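Glutaryl-CoA dehydrogenase (Mycobacterium smegmatis, PDB 3SF6) is a flavoprotein of the acyl-CoA dehydrogenase family that holds dihydroflavine-adenine dinucleotide in pockets of a four-chain assembly. Local coordinates at residues N27-A32 with L317-G322; L281-S286 with R292-F297; Y121-F126 with V190-A195. All coordinates share one frame; numbering follows the deposited sequence.

Contact 1: N27-A32 with L317-G322; sequences NAVLSA and LALHLG. With SO4 (sulfate ion), chain S.
A single side chain, that of Leu319, makes the whole helix side of this contact, and its CD2 comes to 3.5 Å from Val29 CG2, closer than two methyls usually settle. The other branch of the leucine takes a different neighbour, with Leu319 CD1 resting 4.0 Å from Leu30 CD2, so the forked end of one residue is divided between two consecutive residues of the loop. Leu319 already points its CB at the loop, and CG anti to the backbone N (chi1 -173°) carries both branches on from helix 298-327 toward 27-32. On the loop side, Val29 offers CG2, the methyl wedged between its own backbone N and carbonyl carbon, while Leu30 brings CD2 in at a slant although its CB does not face the helix. Branched aliphatic residues suit the site: their methyls meet without needing a polar partner. Within the loop, Leu30 N bonds to Asn27 O at 3.2 Å. Outside the pair, Arg323 NH2, further along the leucine's helix, donates to Val29 O, Leu96 and Val92 of helix 91-104 meet Leu30 and Leu319 respectively, and Val29 packs on His320 of the second subunit. Just beyond, Ser31 is the N-cap of helix 32-49; its OG caps a backbone N, and Glu34 OE1 takes the N-H of Ser31, a pattern consistent with a capping box. At the same helix start Ala32 N donates its hydrogen to O2 of a sulfate ion, probably from the crystallisation liquor, at 2.9 Å and nearly straight at 166°. No hydrogen bond joins the two segments themselves, so their mutual attachment is dispersive and hydrophobic, while directional bonds in the surroundings fix the loop that presents Val29 and Leu30.

Contact 2: L281-S286 with R292-F297; sequences LAYACS and RPIGGF. With FDA (dihydroflavine-adenine dinucleotide), chain B.
Ile294 holds CG1 between its backbone N and carbonyl carbon (chi1 61°), and Tyr283 sets CG anti to its own N (chi1 -163°); with these torsions the two side chains cross at a slant, Ile294 CD1 lying 4.0 Å from Tyr283 CD2. Ile294 is extended beyond CG1, so the same CD1 also reaches the cofactor, 3.6 Å from O4B of dihydroflavine-adenine dinucleotide. One hydrogen bond joins the segments: Gly295 N donates to Ala284 O over 2.8 Å with an N-H...O angle of 147°, arriving tilted out of the carbonyl plane. Ala284 lies near the C-terminal end of helix 252-286, where a carbonyl can look outside the helix for a donor. Small residues suit this tight junction: a side chain on Gly295 would point at the helix, straight into Ala284 O, and its absence lets the CA atoms of Ala284 and Gly295 approach to 4.4 Å. Pro293 adds a rigid apolar edge, its CB 3.6 Å from Ala284 O. The 3-10 turn of 294-296 then delivers Phe297, N-cap of the next helix, to the adenine. Atom N6A of the cofactor lies 3.4 Å above the centre of the Phe297 ring, and Arg292 CD covers the opposite face toward its rim. A weak bond from Arg292 NH1 to Gly296 O, together with one from its NH2 to Arg403 O of the third subunit, steadies that arginine. Arg287 and Thr355 bind the same cofactor from this chain, and Thr151, Ser157 and Thr384 of the third subunit from across the interface. Helix 252-286 here runs through a short two-stranded antiparallel hairpin (288-289 with 292-293) into helix 298-327, in the C-terminal helical domain of the acyl-CoA dehydrogenase fold, and the turn forms part of a dinucleotide site shared between subunits.

Contact 3: Y121-F126 with V190-A195; sequences YAIHAF and VAVVWA
Ala122 and Val192 make the closest touch, CB to CG1 at 3.9 Å, where the N-terminal helical domain of the acyl-CoA dehydrogenase fold lies against its middle beta domain. Val192 holds CG1 anti to its backbone N (chi1 173°), which turns that methyl to the alanine, while its second branch, CG2, stands 4.2 Å from Ile123 CG1. The small side chain of Ala122 suits a position facing the sheet, because a lone methyl can meet both the valine and the broad indole: Ala122 CB is 4.3 Å from Trp194 CZ2, approaching obliquely. Ile123, set more to the flank of the helix, stretches along to the valine with its longer chain. Through these residues the segment axes of 121-126 and 190-195 pass 10.1 Å apart at an angle of 66°, with no hydrogen bond across them; the contact is apolar. In the next shell, the strand is fixed by backbone hydrogen bonds, Val192 to Cys147 and Ala191 to Val206, so it lies between two neighbours in its sheet. The indole of Trp194 meets the ring of Phe148 with planes about 60° apart and also packs on Leu150, Leu245 and Pro254, a large apolar surface well used in a buried interface. On the helix side, His124 NE2 bonds to Lys82 O, and Tyr121 OH to Arg256 NH2 on helix 252-286, the helix whose Pro254 also touches Trp194. At the helix end, Ala125 CB sits 3.8 Å above the centre of the Phe126 ring.

Along the chain, contact 1 opens first and closes last: both segments of contact 3, then both of contact 2, come between 27-32 and 317-322. The centre of contact 1 is about 30 Å from each of the others, whereas contacts 2 and 3 are about 49 Å apart, centre to centre, on opposite sides of the chain's middle. Helix 252-286 links all three, since its end forms part of contact 2, Ala318 and Leu321 pack on it, and Tyr121, Phe126 and Trp194 touch it. Contact 3 joins helices to the beta domain; contacts 1 and 2 both touch the second subunit, and contact 2 also meets the cofactor.

Contact 1: N27-A32 with L317-G322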
loop_
_atom_site.group_PDB
_atom_site.type_symbol
_atom_site.label_atom_id
_atom_site.label_comp_id
_atom_site.label_asym_id
_atom_site.label_seq_id
_atom_site.Cartn_x
_atom_site.Cartn_y
_atom_site.Cartn_z
ATOM N N ASN A 27 13.524 -17.860 -20.010
ATOM C CA ASN A 27 14.544 -18.697 -20.644
ATOM C C ASN A 27 15.319 -17.996 -21.732
ATOM O O ASN A 27 16.503 -18.249 -21.914
ATOM C CB ASN A 27 13.914 -19.984 -21.204
ATOM C CG ASN A 27 13.641 -20.994 -20.146
ATOM O OD1 ASN A 27 14.224 -20.967 -19.054
ATOM N ND2 ASN A 27 12.776 -21.967 -20.474
ATOM N N ALA A 28 14.659 -17.078 -22.440
ATOM C CA ALA A 28 15.280 -16.388 -23.538
ATOM C C ALA A 28 16.364 -15.396 -23.117
ATOM O O ALA A 28 17.206 -15.014 -23.944
ATOM C CB ALA A 28 14.190 -15.694 -24.440
ATOM N N VAL A 29 16.392 -14.992 -21.847
ATOM C CA VAL A 29 17.476 -14.134 -21.372
ATOM C C VAL A 29 18.572 -14.824 -20.550
ATOM O O VAL A 29 19.437 -14.150 -19.971
ATOM C CB VAL A 29 16.946 -12.910 -20.633
ATOM C CG1 VAL A 29 16.170 -11.969 -21.677
ATOM C CG2 VAL A 29 16.136 -13.333 -19.447
ATOM N N LEU A 30 18.538 -16.158 -20.553
ATOM C CA LEU A 30 19.561 -17.012 -19.946
ATOM C C LEU A 30 20.298 -17.782 -21.022
ATOM O O LEU A 30 19.800 -17.930 -22.157
ATOM C CB LEU A 30 18.922 -17.998 -18.978
ATOM C CG LEU A 30 18.076 -17.368 -17.860
ATOM C CD1 LEU A 30 17.443 -18.486 -17.032
ATOM C CD2 LEU A 30 18.904 -16.447 -16.976
ATOM N N SER A 31 21.498 -18.239 -20.687
ATOM C CA SER A 31 22.263 -19.109 -21.565
ATOM C C SER A 31 21.883 -20.567 -21.336
ATOM O O SER A 31 21.312 -20.921 -20.288
ATOM C CB SER A 31 23.744 -18.924 -21.319
ATOM O OG SER A 31 24.120 -19.447 -20.078
ATOM N N ALA A 32 22.283 -21.418 -22.279
ATOM C CA ALA A 32 22.060 -22.868 -22.142
ATOM C C ALA A 32 22.807 -23.405 -20.908
ATOM O O ALA A 32 22.275 -24.262 -20.193
ATOM C CB ALA A 32 22.509 -23.593 -23.426
ATOM N N LEU A 317 15.404 -7.607 -11.977
ATOM C CA LEU A 317 16.376 -6.911 -11.096
ATOM C C LEU A 317 17.487 -7.837 -10.679
ATOM O O LEU A 317 18.669 -7.474 -10.745
ATOM C CB LEU A 317 15.663 -6.379 -9.867
ATOM C CG LEU A 317 16.497 -5.624 -8.852
ATOM C CD1 LEU A 317 17.207 -4.386 -9.439
ATOM C CD2 LEU A 317 15.598 -5.153 -7.674
ATOM N N ALA A 318 17.131 -9.026 -10.223
ATOM C CA ALA A 318 18.148 -10.025 -9.837
ATOM C C ALA A 318 19.115 -10.352 -10.994
ATOM O O ALA A 318 20.331 -10.354 -10.827
ATOM C CB ALA A 318 17.445 -11.340 -9.358
ATOM N N LEU A 319 18.548 -10.613 -12.160
ATOM C CA LEU A 319 19.370 -10.937 -13.333
ATOM C C LEU A 319 20.316 -9.774 -13.690
ATOM O O LEU A 319 21.499 -9.980 -13.995
ATOM C CB LEU A 319 18.480 -11.280 -14.518
ATOM C CG LEU A 319 19.222 -11.786 -15.756
ATOM C CD1 LEU A 319 20.121 -12.996 -15.465
ATOM C CD2 LEU A 319 18.141 -12.138 -16.859
ATOM N N HIS A 320 19.797 -8.568 -13.682
ATOM C CA HIS A 320 20.600 -7.377 -13.933
ATOM C C HIS A 320 21.778 -7.281 -12.960
ATOM O O HIS A 320 22.917 -7.064 -13.349
ATOM C CB HIS A 320 19.697 -6.125 -13.821
ATOM C CG HIS A 320 20.418 -4.845 -14.026
ATOM N ND1 HIS A 320 20.916 -4.494 -15.258
ATOM C CD2 HIS A 320 20.668 -3.804 -13.201
ATOM C CE1 HIS A 320 21.484 -3.292 -15.167
ATOM N NE2 HIS A 320 21.346 -2.855 -13.931
ATOM N N LEU A 321 21.489 -7.502 -11.685
ATOM C CA LEU A 321 22.539 -7.442 -10.668
ATOM C C LEU A 321 23.562 -8.564 -10.880
ATOM O O LEU A 321 24.766 -8.357 -10.712
ATOM C CB LEU A 321 21.954 -7.500 -9.257
ATOM C CG LEU A 321 21.074 -6.329 -8.829
ATOM C CD1 LEU A 321 20.254 -6.708 -7.539
ATOM C CD2 LEU A 321 21.877 -4.982 -8.669
ATOM N N GLY A 322 23.088 -9.759 -11.215
ATOM C CA GLY A 322 23.995 -10.852 -11.505
ATOM C C GLY A 322 24.873 -10.602 -12.712
ATOM O O GLY A 322 26.068 -10.906 -12.697
HETATM S S SO4 S . 22.046 -20.025 -25.671
HETATM O O1 SO4 S . 22.232 -18.914 -26.618
HETATM O O2 SO4 S . 23.188 -20.237 -24.763
HETATM O O3 SO4 S . 22.234 -21.159 -26.627
HETATM O O4 SO4 S . 20.641 -20.007 -25.107
#

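Contact 2: L281-S286 with R292-F297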
loop_
_atom_site.group_PDB
_atom_site.type_symbol
_atom_site.label_atom_id
_atom_site.label_comp_id
_atom_site.label_asym_id
_atom_site.label_seq_id
_atom_site.Cartn_x
_atom_site.Cartn_y
_atom_site.Cartn_z
ATOM N N LEU A 281 -1.730 -19.777 -8.954
ATOM C CA LEU A 281 -2.174 -19.845 -10.350
ATOM C C LEU A 281 -2.883 -21.164 -10.645
ATOM O O LEU A 281 -3.988 -21.194 -11.227
ATOM C CB LEU A 281 -1.038 -19.631 -11.341
ATOM C CG LEU A 281 -0.538 -18.193 -11.469
ATOM C CD1 LEU A 281 0.857 -18.152 -12.112
ATOM C CD2 LEU A 281 -1.558 -17.368 -12.263
ATOM N N ALA A 282 -2.284 -22.264 -10.198
ATOM C CA ALA A 282 -2.884 -23.582 -10.407
ATOM C C ALA A 282 -4.214 -23.710 -9.692
ATOM O O ALA A 282 -5.202 -24.205 -10.255
ATOM C CB ALA A 282 -1.900 -24.685 -9.961
ATOM N N TYR A 283 -4.263 -23.211 -8.458
ATOM C CA TYR A 283 -5.469 -23.287 -7.649
ATOM C C TYR A 283 -6.564 -22.423 -8.265
ATOM O O TYR A 283 -7.739 -22.796 -8.303
ATOM C CB TYR A 283 -5.203 -22.803 -6.224
ATOM C CG TYR A 283 -6.295 -23.243 -5.251
ATOM C CD1 TYR A 283 -6.377 -24.560 -4.831
ATOM C CD2 TYR A 283 -7.223 -22.331 -4.740
ATOM C CE1 TYR A 283 -7.372 -24.967 -3.944
ATOM C CE2 TYR A 283 -8.186 -22.714 -3.864
ATOM C CZ TYR A 283 -8.272 -24.031 -3.462
ATOM O OH TYR A 283 -9.276 -24.429 -2.571
ATOM N N ALA A 284 -6.185 -21.259 -8.773
ATOM C CA ALA A 284 -7.191 -20.330 -9.351
ATOM C C ALA A 284 -7.846 -20.929 -10.591
ATOM O O ALA A 284 -8.974 -20.593 -10.932
ATOM C CB ALA A 284 -6.558 -18.958 -9.711
ATOM N N CYS A 285 -7.132 -21.822 -11.274
ATOM C CA CYS A 285 -7.684 -22.486 -12.447
ATOM C C CYS A 285 -8.512 -23.744 -12.059
ATOM O O CYS A 285 -9.495 -24.068 -12.741
ATOM C CB CYS A 285 -6.549 -22.775 -13.413
ATOM S SG CYS A 285 -5.838 -21.199 -14.096
ATOM N N SER A 286 -8.178 -24.399 -10.956
ATOM C CA SER A 286 -8.834 -25.640 -10.550
ATOM C C SER A 286 -10.032 -25.429 -9.631
ATOM O O SER A 286 -11.068 -26.109 -9.784
ATOM C CB SER A 286 -7.849 -26.633 -9.902
ATOM O OG SER A 286 -7.224 -26.127 -8.692
ATOM N N ARG A 292 -17.849 -20.754 -11.357
ATOM C CA ARG A 292 -16.726 -20.555 -12.251
ATOM C C ARG A 292 -15.410 -20.755 -11.554
ATOM O O ARG A 292 -15.374 -20.726 -10.336
ATOM C CB ARG A 292 -16.744 -19.209 -12.889
ATOM C CG ARG A 292 -16.410 -18.135 -12.051
ATOM C CD ARG A 292 -16.483 -16.855 -12.844
ATOM N NE ARG A 292 -17.857 -16.408 -13.003
ATOM C CZ ARG A 292 -18.228 -15.138 -13.180
ATOM N NH1 ARG A 292 -17.318 -14.160 -13.204
ATOM N NH2 ARG A 292 -19.518 -14.841 -13.298
ATOM N N PRO A 293 -14.336 -20.967 -12.319
ATOM C CA PRO A 293 -13.028 -21.025 -11.658
ATOM C C PRO A 293 -12.782 -19.727 -10.960
ATOM O O PRO A 293 -13.140 -18.675 -11.507
ATOM C CB PRO A 293 -12.035 -21.198 -12.786
ATOM C CG PRO A 293 -12.828 -21.588 -13.970
ATOM C CD PRO A 293 -14.225 -21.107 -13.781
ATOM N N ILE A 294 -12.221 -19.765 -9.755
ATOM C CA ILE A 294 -12.041 -18.501 -9.030
ATOM C C ILE A 294 -11.103 -17.553 -9.764
ATOM O O ILE A 294 -11.168 -16.338 -9.587
ATOM C CB ILE A 294 -11.597 -18.686 -7.565
ATOM C CG1 ILE A 294 -10.266 -19.394 -7.488
ATOM C CG2 ILE A 294 -12.689 -19.428 -6.809
ATOM C CD1 ILE A 294 -9.659 -19.487 -6.041
ATOM N N GLY A 295 -10.243 -18.107 -10.620
ATOM C CA GLY A 295 -9.440 -17.273 -11.520
ATOM C C GLY A 295 -10.246 -16.454 -12.532
ATOM O O GLY A 295 -9.697 -15.533 -13.152
ATOM N N GLY A 296 -11.543 -16.732 -12.676
ATOM C CA GLY A 296 -12.432 -15.975 -13.540
ATOM C C GLY A 296 -13.081 -14.773 -12.890
ATOM O O GLY A 296 -13.967 -14.143 -13.516
ATOM N N PHE A 297 -12.732 -14.508 -11.628
ATOM C CA PHE A 297 -13.249 -13.305 -10.928
ATOM C C PHE A 297 -12.202 -12.184 -10.984
ATOM O O PHE A 297 -10.988 -12.416 -10.824
ATOM C CB PHE A 297 -13.663 -13.603 -9.481
ATOM C CG PHE A 297 -14.807 -14.567 -9.380
ATOM C CD1 PHE A 297 -16.046 -14.231 -9.885
ATOM C CD2 PHE A 297 -14.602 -15.814 -8.861
ATOM C CE1 PHE A 297 -17.097 -15.145 -9.814
ATOM C CE2 PHE A 297 -15.646 -16.724 -8.833
ATOM C CZ PHE A 297 -16.873 -16.379 -9.291
HETATM P PA FDA B . -13.419 -20.398 -1.465
HETATM O O1A FDA B . -14.810 -19.942 -1.350
HETATM O O2A FDA B . -13.061 -21.557 -2.300
HETATM O O5B FDA B . -12.648 -19.086 -1.991
HETATM C C5B FDA B . -11.281 -19.193 -2.445
HETATM C C4B FDA B . -10.749 -17.805 -2.785
HETATM O O4B FDA B . -11.534 -17.322 -3.905
HETATM C C3B FDA B . -10.916 -16.781 -1.683
HETATM O O3B FDA B . -9.830 -15.829 -1.744
HETATM C C2B FDA B . -12.234 -16.115 -2.058
HETATM O O2B FDA B . -12.371 -14.825 -1.433
HETATM C C1B FDA B . -12.177 -16.086 -3.591
HETATM N N9A FDA B . -13.522 -16.036 -4.181
HETATM C C8A FDA B . -14.506 -16.975 -4.043
HETATM N N7A FDA B . -15.613 -16.565 -4.680
HETATM C C5A FDA B . -15.328 -15.336 -5.218
HETATM C C6A FDA B . -16.047 -14.406 -5.959
HETATM N N6A FDA B . -17.333 -14.621 -6.329
HETATM N N1A FDA B . -15.412 -13.271 -6.336
HETATM C C2A FDA B . -14.154 -13.018 -5.972
HETATM N N3A FDA B . -13.439 -13.868 -5.262
HETATM C C4A FDA B . -14.013 -15.026 -4.870
HETATM N N1 FDA B . -16.910 -23.034 8.316
HETATM C C2 FDA B . -17.972 -23.520 9.018
HETATM O O2 FDA B . -19.033 -23.798 8.408
HETATM N N3 FDA B . -17.877 -23.668 10.357
HETATM C C4 FDA B . -16.764 -23.411 11.057
HETATM O O4 FDA B . -16.688 -23.622 12.297
HETATM C C4X FDA B . -15.661 -22.886 10.350
HETATM N N5 FDA B . -14.485 -22.653 10.974
HETATM C C5X FDA B . -13.329 -22.498 10.234
HETATM C C6 FDA B . -12.077 -22.586 10.830
HETATM C C7 FDA B . -10.905 -22.404 10.122
HETATM C C7M FDA B . -9.546 -22.598 10.804
HETATM C C8 FDA B . -11.002 -22.090 8.772
HETATM C C8M FDA B . -9.696 -21.877 7.995
HETATM C C9 FDA B . -12.227 -22.004 8.149
HETATM C C9A FDA B . -13.415 -22.208 8.882
HETATM N N10 FDA B . -14.667 -22.203 8.259
HETATM C C10 FDA B . -15.765 -22.730 8.972
HETATM C "C1'" FDA B . -14.757 -22.250 6.794
HETATM C "C2'" FDA B . -14.710 -20.814 6.251
HETATM O "O2'" FDA B . -15.981 -20.155 6.438
HETATM C "C3'" FDA B . -14.378 -20.873 4.768
HETATM O "O3'" FDA B . -12.991 -21.190 4.660
HETATM C "C4'" FDA B . -14.627 -19.548 4.046
HETATM O "O4'" FDA B . -16.041 -19.306 3.902
HETATM C "C5'" FDA B . -13.964 -19.494 2.669
HETATM O "O5'" FDA B . -14.401 -20.617 1.894
HETATM P P FDA B . -13.297 -21.499 1.157
HETATM O O1P FDA B . -12.169 -21.724 2.073
HETATM O O2P FDA B . -13.980 -22.672 0.567
HETATM O O3P FDA B . -12.729 -20.554 -0.018
#

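Contact 3: Y121-F126 with V190-A195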
loop_
_atom_site.group_PDB
_atom_site.type_symbol
_atom_site.label_atom_id
_atom_site.label_comp_id
_atom_site.label_asym_id
_atom_site.label_seq_id
_atom_site.Cartn_x
_atom_site.Cartn_y
_atom_site.Cartn_z
ATOM N N TYR A 121 33.458 -18.582 2.163
ATOM C CA TYR A 121 33.894 -17.317 1.572
ATOM C C TYR A 121 34.881 -16.593 2.488
ATOM O O TYR A 121 35.904 -16.082 2.025
ATOM C CB TYR A 121 32.711 -16.418 1.273
ATOM C CG TYR A 121 33.146 -15.108 0.628
ATOM C CD1 TYR A 121 33.292 -14.986 -0.747
ATOM C CD2 TYR A 121 33.401 -14.005 1.403
ATOM C CE1 TYR A 121 33.696 -13.765 -1.332
ATOM C CE2 TYR A 121 33.815 -12.799 0.837
ATOM C CZ TYR A 121 33.965 -12.694 -0.508
ATOM O OH TYR A 121 34.351 -11.477 -1.004
ATOM N N ALA A 122 34.565 -16.521 3.786
ATOM C CA ALA A 122 35.447 -15.836 4.720
ATOM C C ALA A 122 36.862 -16.433 4.695
ATOM O O ALA A 122 37.863 -15.709 4.685
ATOM C CB ALA A 122 34.878 -15.864 6.166
ATOM N N ILE A 123 36.928 -17.756 4.746
ATOM C CA ILE A 123 38.204 -18.489 4.715
ATOM C C ILE A 123 38.903 -18.275 3.357
ATOM O O ILE A 123 40.099 -18.000 3.286
ATOM C CB ILE A 123 37.973 -19.976 5.048
ATOM C CG1 ILE A 123 37.511 -20.133 6.506
ATOM C CG2 ILE A 123 39.274 -20.771 4.832
ATOM C CD1 ILE A 123 36.989 -21.566 6.861
ATOM N N HIS A 124 38.131 -18.391 2.275
ATOM C CA HIS A 124 38.641 -18.201 0.906
ATOM C C HIS A 124 39.236 -16.800 0.733
ATOM O O HIS A 124 40.297 -16.636 0.082
ATOM C CB HIS A 124 37.514 -18.478 -0.077
ATOM C CG HIS A 124 37.948 -18.756 -1.480
ATOM N ND1 HIS A 124 38.390 -17.757 -2.329
ATOM C CD2 HIS A 124 37.886 -19.890 -2.225
ATOM C CE1 HIS A 124 38.665 -18.291 -3.516
ATOM N NE2 HIS A 124 38.366 -19.582 -3.484
ATOM N N ALA A 125 38.569 -15.789 1.287
ATOM C CA ALA A 125 38.914 -14.385 1.073
ATOM C C ALA A 125 39.972 -13.848 2.019
ATOM O O ALA A 125 40.811 -13.000 1.614
ATOM C CB ALA A 125 37.675 -13.501 1.176
ATOM N N PHE A 126 39.957 -14.326 3.262
ATOM C CA PHE A 126 40.785 -13.752 4.316
ATOM C C PHE A 126 41.689 -14.730 5.030
ATOM O O PHE A 126 42.446 -14.338 5.918
ATOM C CB PHE A 126 39.884 -13.066 5.358
ATOM C CG PHE A 126 38.922 -12.093 4.765
ATOM C CD1 PHE A 126 39.369 -10.945 4.146
ATOM C CD2 PHE A 126 37.551 -12.317 4.841
ATOM C CE1 PHE A 126 38.492 -10.051 3.569
ATOM C CE2 PHE A 126 36.682 -11.411 4.264
ATOM C CZ PHE A 126 37.134 -10.296 3.650
ATOM N N VAL A 190 33.199 -26.108 12.415
ATOM C CA VAL A 190 33.994 -24.897 12.433
ATOM C C VAL A 190 33.104 -23.671 12.440
ATOM O O VAL A 190 32.061 -23.629 11.768
ATOM C CB VAL A 190 35.011 -24.879 11.266
ATOM C CG1 VAL A 190 34.331 -24.761 9.910
ATOM C CG2 VAL A 190 36.052 -23.782 11.447
ATOM N N ALA A 191 33.506 -22.684 13.228
ATOM C CA ALA A 191 32.780 -21.419 13.337
ATOM C C ALA A 191 33.697 -20.271 12.947
ATOM O O ALA A 191 34.796 -20.182 13.477
ATOM C CB ALA A 191 32.205 -21.219 14.795
ATOM N N VAL A 192 33.279 -19.423 11.997
ATOM C CA VAL A 192 34.038 -18.219 11.694
ATOM C C VAL A 192 33.470 -17.147 12.602
ATOM O O VAL A 192 32.319 -16.748 12.443
ATOM C CB VAL A 192 33.954 -17.821 10.212
ATOM C CG1 VAL A 192 34.617 -16.461 9.995
ATOM C CG2 VAL A 192 34.609 -18.918 9.298
ATOM N N VAL A 193 34.238 -16.746 13.616
ATOM C CA VAL A 193 33.727 -15.903 14.691
ATOM C C VAL A 193 34.410 -14.531 14.612
ATOM O O VAL A 193 35.652 -14.446 14.531
ATOM C CB VAL A 193 33.965 -16.546 16.065
ATOM C CG1 VAL A 193 33.501 -15.629 17.199
ATOM C CG2 VAL A 193 33.244 -17.894 16.136
ATOM N N TRP A 194 33.598 -13.471 14.660
ATOM C CA TRP A 194 34.046 -12.087 14.599
ATOM C C TRP A 194 34.095 -11.509 16.005
ATOM O O TRP A 194 33.191 -11.711 16.794
ATOM C CB TRP A 194 33.135 -11.264 13.673
ATOM C CG TRP A 194 33.106 -11.864 12.305
ATOM C CD1 TRP A 194 32.174 -12.719 11.816
ATOM C CD2 TRP A 194 34.135 -11.771 11.307
ATOM N NE1 TRP A 194 32.513 -13.122 10.553
ATOM C CE2 TRP A 194 33.721 -12.570 10.212
ATOM C CE3 TRP A 194 35.348 -11.080 11.218
ATOM C CZ2 TRP A 194 34.476 -12.711 9.052
ATOM C CZ3 TRP A 194 36.102 -11.208 10.037
ATOM C CH2 TRP A 194 35.656 -11.999 8.974
ATOM N N ALA A 195 35.175 -10.792 16.311
ATOM C CA ALA A 195 35.399 -10.270 17.673
ATOM C C ALA A 195 36.063 -8.912 17.601
ATOM O O ALA A 195 36.806 -8.618 16.656
ATOM C CB ALA A 195 36.293 -11.255 18.525
#